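Local atomic coordinates of clostripain-related protein (Bacteroides thetaiotaomicron, PDB entry 6N9J), a protein that probably cleaves peptide bonds as a secreted cysteine protease of the clostripain (C11) family, captured with an irreversible peptide inhibitor. Residues W234-K244 with A314-Y325; I186-V196 with I210-Y218. One frame throughout, in Å; residues are numbered along the deposited sequence.

Interaction 1. Residues W234-K244 with A314-Y325; sequences WTGGVSISVIK and AVIWKNTTDNNY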
# COMPACT_ATOMS: atom_id res chain seq x y z
N TRP A 234 8.16 14.15 -10.58
CA TRP A 234 6.72 13.97 -10.50
C TRP A 234 6.03 15.22 -9.98
O TRP A 234 6.13 15.55 -8.79
CB TRP A 234 6.37 12.78 -9.62
CG TRP A 234 5.03 12.22 -9.94
CD1 TRP A 234 3.83 12.59 -9.39
CD2 TRP A 234 4.74 11.19 -10.90
NE1 TRP A 234 2.81 11.84 -9.95
CE2 TRP A 234 3.34 10.98 -10.88
CE3 TRP A 234 5.52 10.42 -11.77
CZ2 TRP A 234 2.72 10.03 -11.69
CZ3 TRP A 234 4.90 9.48 -12.57
CH2 TRP A 234 3.51 9.30 -12.53
N THR A 235 5.33 15.91 -10.88
CA THR A 235 4.57 17.11 -10.54
C THR A 235 3.06 16.81 -10.46
O THR A 235 2.24 17.72 -10.27
CB THR A 235 4.82 18.23 -11.58
OG1 THR A 235 4.42 17.80 -12.89
CG2 THR A 235 6.30 18.62 -11.61
N GLY A 236 2.70 15.54 -10.58
CA GLY A 236 1.30 15.14 -10.64
C GLY A 236 0.59 14.96 -9.30
O GLY A 236 -0.59 14.62 -9.28
N GLY A 237 1.31 15.18 -8.20
CA GLY A 237 0.72 15.06 -6.87
C GLY A 237 0.57 13.63 -6.37
O GLY A 237 1.14 12.70 -6.94
N VAL A 238 -0.18 13.47 -5.29
CA VAL A 238 -0.38 12.17 -4.65
C VAL A 238 -1.53 12.25 -3.65
O VAL A 238 -1.88 13.33 -3.19
CB VAL A 238 0.90 11.67 -3.91
CG1 VAL A 238 1.07 12.38 -2.56
CG2 VAL A 238 0.85 10.17 -3.69
N SER A 239 -2.10 11.10 -3.32
CA SER A 239 -3.09 11.01 -2.26
C SER A 239 -2.77 9.85 -1.34
O SER A 239 -2.49 8.74 -1.80
CB SER A 239 -4.49 10.85 -2.85
OG SER A 239 -4.56 9.63 -3.55
N ILE A 240 -2.82 10.08 -0.03
CA ILE A 240 -2.41 9.08 0.95
C ILE A 240 -3.37 9.11 2.13
O ILE A 240 -3.88 10.16 2.48
CB ILE A 240 -0.95 9.34 1.45
CG1 ILE A 240 0.05 9.27 0.30
CG2 ILE A 240 -0.54 8.34 2.55
CD1 ILE A 240 0.31 7.86 -0.20
N SER A 241 -3.63 7.95 2.73
CA SER A 241 -4.32 7.88 4.01
C SER A 241 -3.73 6.80 4.93
O SER A 241 -2.88 6.01 4.52
CB SER A 241 -5.83 7.63 3.81
OG SER A 241 -6.07 6.33 3.27
N VAL A 242 -4.19 6.80 6.18
CA VAL A 242 -3.75 5.83 7.18
C VAL A 242 -4.98 5.21 7.84
O VAL A 242 -5.81 5.93 8.41
CB VAL A 242 -2.87 6.48 8.29
CG1 VAL A 242 -2.62 5.50 9.42
CG2 VAL A 242 -1.56 6.98 7.73
N ILE A 243 -5.10 3.89 7.75
CA ILE A 243 -6.19 3.17 8.38
C ILE A 243 -5.71 2.45 9.64
O ILE A 243 -4.70 1.74 9.60
CB ILE A 243 -6.80 2.17 7.42
CG1 ILE A 243 -7.49 2.91 6.27
CG2 ILE A 243 -7.76 1.23 8.15
CD1 ILE A 243 -7.97 1.99 5.19
N LYS A 244 -6.42 2.66 10.76
CA LYS A 244 -6.16 1.99 12.04
C LYS A 244 -6.99 0.71 12.14
O LYS A 244 -8.23 0.76 12.28
CB LYS A 244 -6.51 2.94 13.20
CG LYS A 244 -6.11 2.45 14.59
CD LYS A 244 -6.52 3.45 15.66
CE LYS A 244 -5.77 3.25 16.97
NZ LYS A 244 -5.96 1.89 17.54
N ALA A 314 -11.45 5.06 12.16
CA ALA A 314 -10.65 4.09 11.42
C ALA A 314 -9.68 4.76 10.46
O ALA A 314 -8.54 4.31 10.30
CB ALA A 314 -11.54 3.11 10.67
N VAL A 315 -10.13 5.82 9.79
CA VAL A 315 -9.28 6.54 8.84
C VAL A 315 -8.70 7.74 9.57
O VAL A 315 -9.32 8.79 9.62
CB VAL A 315 -10.07 6.99 7.58
CG1 VAL A 315 -9.14 7.70 6.57
CG2 VAL A 315 -10.80 5.80 6.93
N ILE A 316 -7.51 7.60 10.15
CA ILE A 316 -7.04 8.61 11.10
C ILE A 316 -6.17 9.71 10.48
O ILE A 316 -5.83 10.69 11.14
CB ILE A 316 -6.27 7.96 12.27
CG1 ILE A 316 -5.03 7.22 11.76
CG2 ILE A 316 -7.17 6.99 13.03
CD1 ILE A 316 -4.14 6.75 12.89
N TRP A 317 -5.83 9.57 9.21
CA TRP A 317 -4.98 10.55 8.55
C TRP A 317 -5.32 10.47 7.07
O TRP A 317 -5.47 9.36 6.56
CB TRP A 317 -3.48 10.25 8.82
CG TRP A 317 -2.55 11.35 8.38
CD1 TRP A 317 -1.99 12.32 9.17
CD2 TRP A 317 -2.11 11.62 7.04
NE1 TRP A 317 -1.23 13.17 8.40
CE2 TRP A 317 -1.29 12.77 7.10
CE3 TRP A 317 -2.33 11.00 5.80
CZ2 TRP A 317 -0.67 13.29 5.96
CZ3 TRP A 317 -1.72 11.53 4.68
CH2 TRP A 317 -0.90 12.67 4.77
N LYS A 318 -5.46 11.61 6.39
CA LYS A 318 -5.54 11.60 4.92
C LYS A 318 -5.13 12.94 4.33
O LYS A 318 -5.27 13.99 4.97
CB LYS A 318 -6.94 11.23 4.43
CG LYS A 318 -7.97 12.32 4.67
CD LYS A 318 -9.35 11.86 4.28
CE LYS A 318 -10.39 12.80 4.85
NZ LYS A 318 -10.16 14.18 4.37
N ASN A 319 -4.60 12.91 3.12
CA ASN A 319 -4.29 14.14 2.41
C ASN A 319 -4.12 13.87 0.93
O ASN A 319 -3.67 12.80 0.53
CB ASN A 319 -3.03 14.79 2.97
CG ASN A 319 -3.20 16.28 3.18
OD1 ASN A 319 -4.03 16.92 2.55
ND2 ASN A 319 -2.40 16.85 4.09
N THR A 320 -4.50 14.84 0.11
CA THR A 320 -4.36 14.72 -1.33
C THR A 320 -4.11 16.10 -1.93
O THR A 320 -4.56 17.11 -1.41
CB THR A 320 -5.61 14.10 -1.98
OG1 THR A 320 -5.39 13.92 -3.39
CG2 THR A 320 -6.84 14.98 -1.76
N THR A 321 -3.36 16.13 -3.02
CA THR A 321 -3.32 17.32 -3.85
C THR A 321 -4.67 17.41 -4.57
O THR A 321 -5.40 16.42 -4.65
CB THR A 321 -2.14 17.25 -4.83
OG1 THR A 321 -2.13 15.96 -5.46
CG2 THR A 321 -0.84 17.43 -4.07
N ASP A 322 -5.03 18.58 -5.09
CA ASP A 322 -6.37 18.76 -5.67
C ASP A 322 -6.61 17.83 -6.86
O ASP A 322 -7.73 17.36 -7.08
CB ASP A 322 -6.59 20.22 -6.08
CG ASP A 322 -6.63 21.16 -4.88
OD1 ASP A 322 -7.19 20.76 -3.83
OD2 ASP A 322 -6.10 22.29 -4.99
N ASN A 323 -5.56 17.56 -7.62
CA ASN A 323 -5.60 16.59 -8.70
C ASN A 323 -4.56 15.51 -8.44
O ASN A 323 -3.61 15.74 -7.67
CB ASN A 323 -5.34 17.25 -10.06
CG ASN A 323 -6.40 18.27 -10.44
OD1 ASN A 323 -7.56 18.16 -10.04
ND2 ASN A 323 -6.01 19.25 -11.24
N ASN A 324 -4.76 14.35 -9.05
CA ASN A 324 -3.74 13.30 -9.12
C ASN A 324 -3.58 12.89 -10.59
O ASN A 324 -4.53 13.01 -11.37
CB ASN A 324 -4.12 12.08 -8.28
CG ASN A 324 -3.64 12.18 -6.85
OD1 ASN A 324 -3.11 11.22 -6.29
ND2 ASN A 324 -3.81 13.35 -6.24
N TYR A 325 -2.40 12.40 -10.96
CA TYR A 325 -2.20 11.87 -12.30
C TYR A 325 -2.74 10.45 -12.38
O TYR A 325 -2.48 9.63 -11.51
CB TYR A 325 -0.72 11.91 -12.68
CG TYR A 325 -0.41 11.51 -14.12
CD1 TYR A 325 -0.44 12.45 -15.14
CD2 TYR A 325 -0.05 10.20 -14.44
CE1 TYR A 325 -0.13 12.09 -16.44
CE2 TYR A 325 0.26 9.83 -15.73
CZ TYR A 325 0.22 10.78 -16.73
OH TYR A 325 0.52 10.42 -18.02
O HOH W 1 -0.03 11.77 -9.17
O HOH W 2 -1.64 9.14 -5.46
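Trp317 lies against Ile240 and Val242 on one side of the antiparallel strand pair 239-244/315-320. The rim of its indole, CZ3, meets Ile240 CB at 4.0 Å, while its CB packs on both CB and CG2 of Val242; CG stands opposite the backbone N (chi1 -170°), which lays the ring along the strand, its NE1 hydrogen-bonded to Glu212. Val242 CG1 also meets Ile316 CG1 at 3.8 Å. On the other face Ser239 CB meets Thr320 OG1 and Ser241 CB lies beside Lys318 CB. Beyond the strand pair Thr321 OG1 turns inward, donates to Asn323 O at 2.7 Å and accepts from Val238 N at 3.2 Å. A valine in place of Thr321 would probably leave Val238 N without this acceptor and Asn323 O without one of its donors. At the far end the rings of Trp234 and Tyr325 cross with planes at 85°, CZ2 of Trp234 being 3.9 Å from CD2 of Tyr325. Water 1 accepts from Trp234 NE1, in the indole plane, and from Tyr325 N. Both aromatics touch the bound peptide: the loop before strand 239-244 and the later part of strand 315-327 carry this part of the clan CD protease's central mixed sheet to the inhibitor site.

Interaction 2. Residues I186-V196 with I210-Y218; sequences IPGPGAPYEVV and IAENYYSVY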
# COMPACT_ATOMS: atom_id res chain seq x y z
N ILE A 186 -0.34 5.11 -7.47
CA ILE A 186 0.87 5.63 -6.84
C ILE A 186 1.89 5.99 -7.92
O ILE A 186 2.09 5.23 -8.87
CB ILE A 186 1.49 4.59 -5.87
CG1 ILE A 186 0.72 4.57 -4.55
CG2 ILE A 186 2.98 4.87 -5.64
CD1 ILE A 186 1.16 5.66 -3.59
N PRO A 187 2.53 7.16 -7.80
CA PRO A 187 3.52 7.57 -8.81
C PRO A 187 4.66 6.56 -8.96
O PRO A 187 5.11 5.96 -7.97
CB PRO A 187 4.05 8.90 -8.26
CG PRO A 187 2.89 9.43 -7.41
CD PRO A 187 2.28 8.20 -6.79
N GLY A 188 5.09 6.34 -10.20
CA GLY A 188 6.27 5.54 -10.49
C GLY A 188 7.38 5.64 -9.45
O GLY A 188 7.77 4.62 -8.88
N PRO A 189 7.89 6.86 -9.19
CA PRO A 189 9.01 7.06 -8.26
C PRO A 189 8.72 6.62 -6.83
O PRO A 189 9.66 6.48 -6.06
CB PRO A 189 9.23 8.58 -8.31
CG PRO A 189 8.74 8.98 -9.66
CD PRO A 189 7.55 8.10 -9.91
N GLY A 190 7.45 6.41 -6.49
CA GLY A 190 7.08 5.96 -5.16
C GLY A 190 7.51 6.89 -4.04
O GLY A 190 7.57 8.11 -4.21
N ALA A 191 7.79 6.32 -2.88
CA ALA A 191 8.16 7.12 -1.72
C ALA A 191 9.47 7.86 -1.93
O ALA A 191 10.35 7.39 -2.65
CB ALA A 191 8.24 6.24 -0.47
N PRO A 192 9.58 9.04 -1.32
CA PRO A 192 10.84 9.76 -1.10
C PRO A 192 11.56 9.20 0.13
O PRO A 192 11.45 9.71 1.26
CB PRO A 192 10.37 11.19 -0.86
CG PRO A 192 9.01 11.01 -0.20
CD PRO A 192 8.40 9.82 -0.89
N TYR A 193 12.32 8.12 -0.09
CA TYR A 193 12.85 7.34 1.02
C TYR A 193 13.92 8.06 1.80
O TYR A 193 14.38 7.58 2.83
CB TYR A 193 13.37 6.00 0.52
CG TYR A 193 12.25 5.04 0.22
CD1 TYR A 193 11.58 4.40 1.25
CD2 TYR A 193 11.85 4.78 -1.08
CE1 TYR A 193 10.54 3.53 1.00
CE2 TYR A 193 10.81 3.90 -1.35
CZ TYR A 193 10.16 3.28 -0.30
OH TYR A 193 9.12 2.41 -0.53
N GLU A 194 14.33 9.23 1.31
CA GLU A 194 15.28 10.04 2.06
C GLU A 194 14.62 10.69 3.28
O GLU A 194 15.31 11.08 4.22
CB GLU A 194 15.91 11.11 1.16
CG GLU A 194 15.00 12.27 0.81
CD GLU A 194 14.10 12.03 -0.39
OE1 GLU A 194 13.97 10.87 -0.87
OE2 GLU A 194 13.52 13.03 -0.87
N VAL A 195 13.29 10.82 3.28
CA VAL A 195 12.58 11.31 4.47
C VAL A 195 11.60 10.28 5.05
O VAL A 195 11.25 10.36 6.21
CB VAL A 195 11.82 12.63 4.21
CG1 VAL A 195 12.78 13.82 4.26
CG2 VAL A 195 11.02 12.57 2.89
N VAL A 196 11.18 9.31 4.25
CA VAL A 196 10.33 8.24 4.76
C VAL A 196 11.11 7.27 5.67
O VAL A 196 10.57 6.80 6.68
CB VAL A 196 9.65 7.46 3.62
CG1 VAL A 196 9.11 6.12 4.11
CG2 VAL A 196 8.52 8.30 3.01
N ILE A 210 5.14 8.48 8.49
CA ILE A 210 5.43 7.98 7.15
C ILE A 210 4.56 8.72 6.13
O ILE A 210 5.06 9.20 5.10
CB ILE A 210 5.22 6.45 7.05
CG1 ILE A 210 6.29 5.71 7.86
CG2 ILE A 210 5.22 5.97 5.57
CD1 ILE A 210 5.95 4.25 8.21
N ALA A 211 3.28 8.86 6.46
CA ALA A 211 2.30 9.50 5.58
C ALA A 211 2.63 10.96 5.32
O ALA A 211 2.64 11.41 4.18
CB ALA A 211 0.92 9.39 6.18
N GLU A 212 2.89 11.70 6.40
CA GLU A 212 3.19 13.12 6.30
C GLU A 212 4.43 13.35 5.45
O GLU A 212 4.45 14.27 4.64
CB GLU A 212 3.40 13.73 7.69
CG GLU A 212 2.10 13.99 8.48
CD GLU A 212 1.41 15.30 8.11
OE1 GLU A 212 1.99 16.12 7.38
OE2 GLU A 212 0.27 15.53 8.59
N ASN A 213 5.45 12.52 5.64
CA ASN A 213 6.71 12.70 4.92
C ASN A 213 6.56 12.26 3.47
O ASN A 213 7.08 12.91 2.56
CB ASN A 213 7.85 11.95 5.62
CG ASN A 213 8.39 12.69 6.83
OD1 ASN A 213 9.28 13.53 6.71
ND2 ASN A 213 7.85 12.40 8.00
N TYR A 214 5.85 11.17 3.25
CA TYR A 214 5.56 10.75 1.89
C TYR A 214 4.82 11.89 1.17
O TYR A 214 5.31 12.40 0.16
CB TYR A 214 4.71 9.47 1.89
CG TYR A 214 4.64 8.77 0.56
CD1 TYR A 214 4.94 7.42 0.47
CD2 TYR A 214 4.31 9.46 -0.61
CE1 TYR A 214 4.88 6.75 -0.73
CE2 TYR A 214 4.25 8.81 -1.84
CZ TYR A 214 4.54 7.45 -1.88
OH TYR A 214 4.52 6.74 -3.04
N TYR A 215 3.65 12.27 1.67
CA TYR A 215 2.85 13.31 1.03
C TYR A 215 3.59 14.62 0.78
O TYR A 215 3.45 15.22 -0.28
CB TYR A 215 1.61 13.60 1.88
CG TYR A 215 0.73 14.67 1.28
CD1 TYR A 215 -0.09 14.38 0.20
CD2 TYR A 215 0.74 15.97 1.77
CE1 TYR A 215 -0.89 15.34 -0.37
CE2 TYR A 215 -0.07 16.94 1.21
CZ TYR A 215 -0.88 16.62 0.13
OH TYR A 215 -1.67 17.57 -0.46
N SER A 216 4.37 15.07 1.76
CA SER A 216 4.93 16.41 1.71
C SER A 216 5.88 16.66 0.53
O SER A 216 5.95 17.77 0.00
CB SER A 216 5.65 16.73 3.01
OG SER A 216 6.05 18.08 3.05
N VAL A 217 6.62 15.64 0.11
CA VAL A 217 7.54 15.86 -1.00
C VAL A 217 6.75 16.04 -2.30
O VAL A 217 7.05 16.92 -3.11
CB VAL A 217 8.56 14.71 -1.12
CG1 VAL A 217 9.26 14.75 -2.47
CG2 VAL A 217 9.58 14.79 0.02
N TYR A 218 5.72 15.23 -2.50
CA TYR A 218 4.91 15.32 -3.70
C TYR A 218 4.08 16.59 -3.71
O TYR A 218 3.93 17.24 -4.76
CB TYR A 218 4.01 14.09 -3.85
CG TYR A 218 4.78 12.90 -4.37
CD1 TYR A 218 4.96 12.71 -5.73
CD2 TYR A 218 5.36 11.99 -3.49
CE1 TYR A 218 5.68 11.64 -6.21
CE2 TYR A 218 6.08 10.91 -3.96
CZ TYR A 218 6.24 10.74 -5.32
OH TYR A 218 6.97 9.66 -5.79
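Tyr214 and Pro192 form the tight part of this contact, where the loop 186-192 and the start of helix 193-200 lie against helix 206-221. The Tyr214 ring takes two CH-pi contacts over one face: Ala191 CA stands 3.9 Å from its centroid, and Pro192 CD 4.2 Å away, only 13° off the ring normal. Ala191 CB meets the ring at CE1, 3.4 Å away. With chi1 near 180° (-166°) the ring swings away from the backbone N and under the loop, where its OH lies against Ile186 CG2 and CD1. That hydroxyl is hydrogen-bonded to Asp159, which also accepts from Ala191 N.

Tyr218 enters one turn further on. Pro187 CG lies 3.8 Å from its CE1, and Pro192 CD approaches CE2. Pro192, the N-cap residue of helix 193-200, slides past Val217, its CB 3.8 Å from Val217 CG2.

Toward solvent the contact thins. Val195 CG2 reaches Val217 CG2 at 3.9 Å, Val195 CB rests near Asn213 OD1, and Asn213 ND2 turns back to Ser209 O of its own helix; Val195, Asn213 and Val217 are all partly exposed. Glu194 OE2 only grazes Val217 CG2, at 4.4 Å.

No clear hydrogen bond joins the two segments, so prolines, valines and two tyrosine rings, Tyr214 through a face, hold them by shape. With Asp159 gripping both Tyr214 OH and Ala191 N, the loop is probably kept in position behind Ile186, whose backbone hydrogen-bonds the bound peptide.

Interactions 1 and 2 lie on neighbouring layers of one fold, their centres about 11 Å apart. Interaction 1 belongs to the central sheet and is partly buried: backbone hydrogen bonds set its register, and its strand 315-327 has exposed residues. Interaction 2 is the more buried, a loop and helix packed on helix 206-221 by apolar and ring contacts. That helix also lies against the sheet, where Tyr215 OH probably bonds to Thr320 O at 3.1 Å. Pro187 of interaction 2 packs on the indole of Trp234 from interaction 1, and both contacts reach the bound peptide.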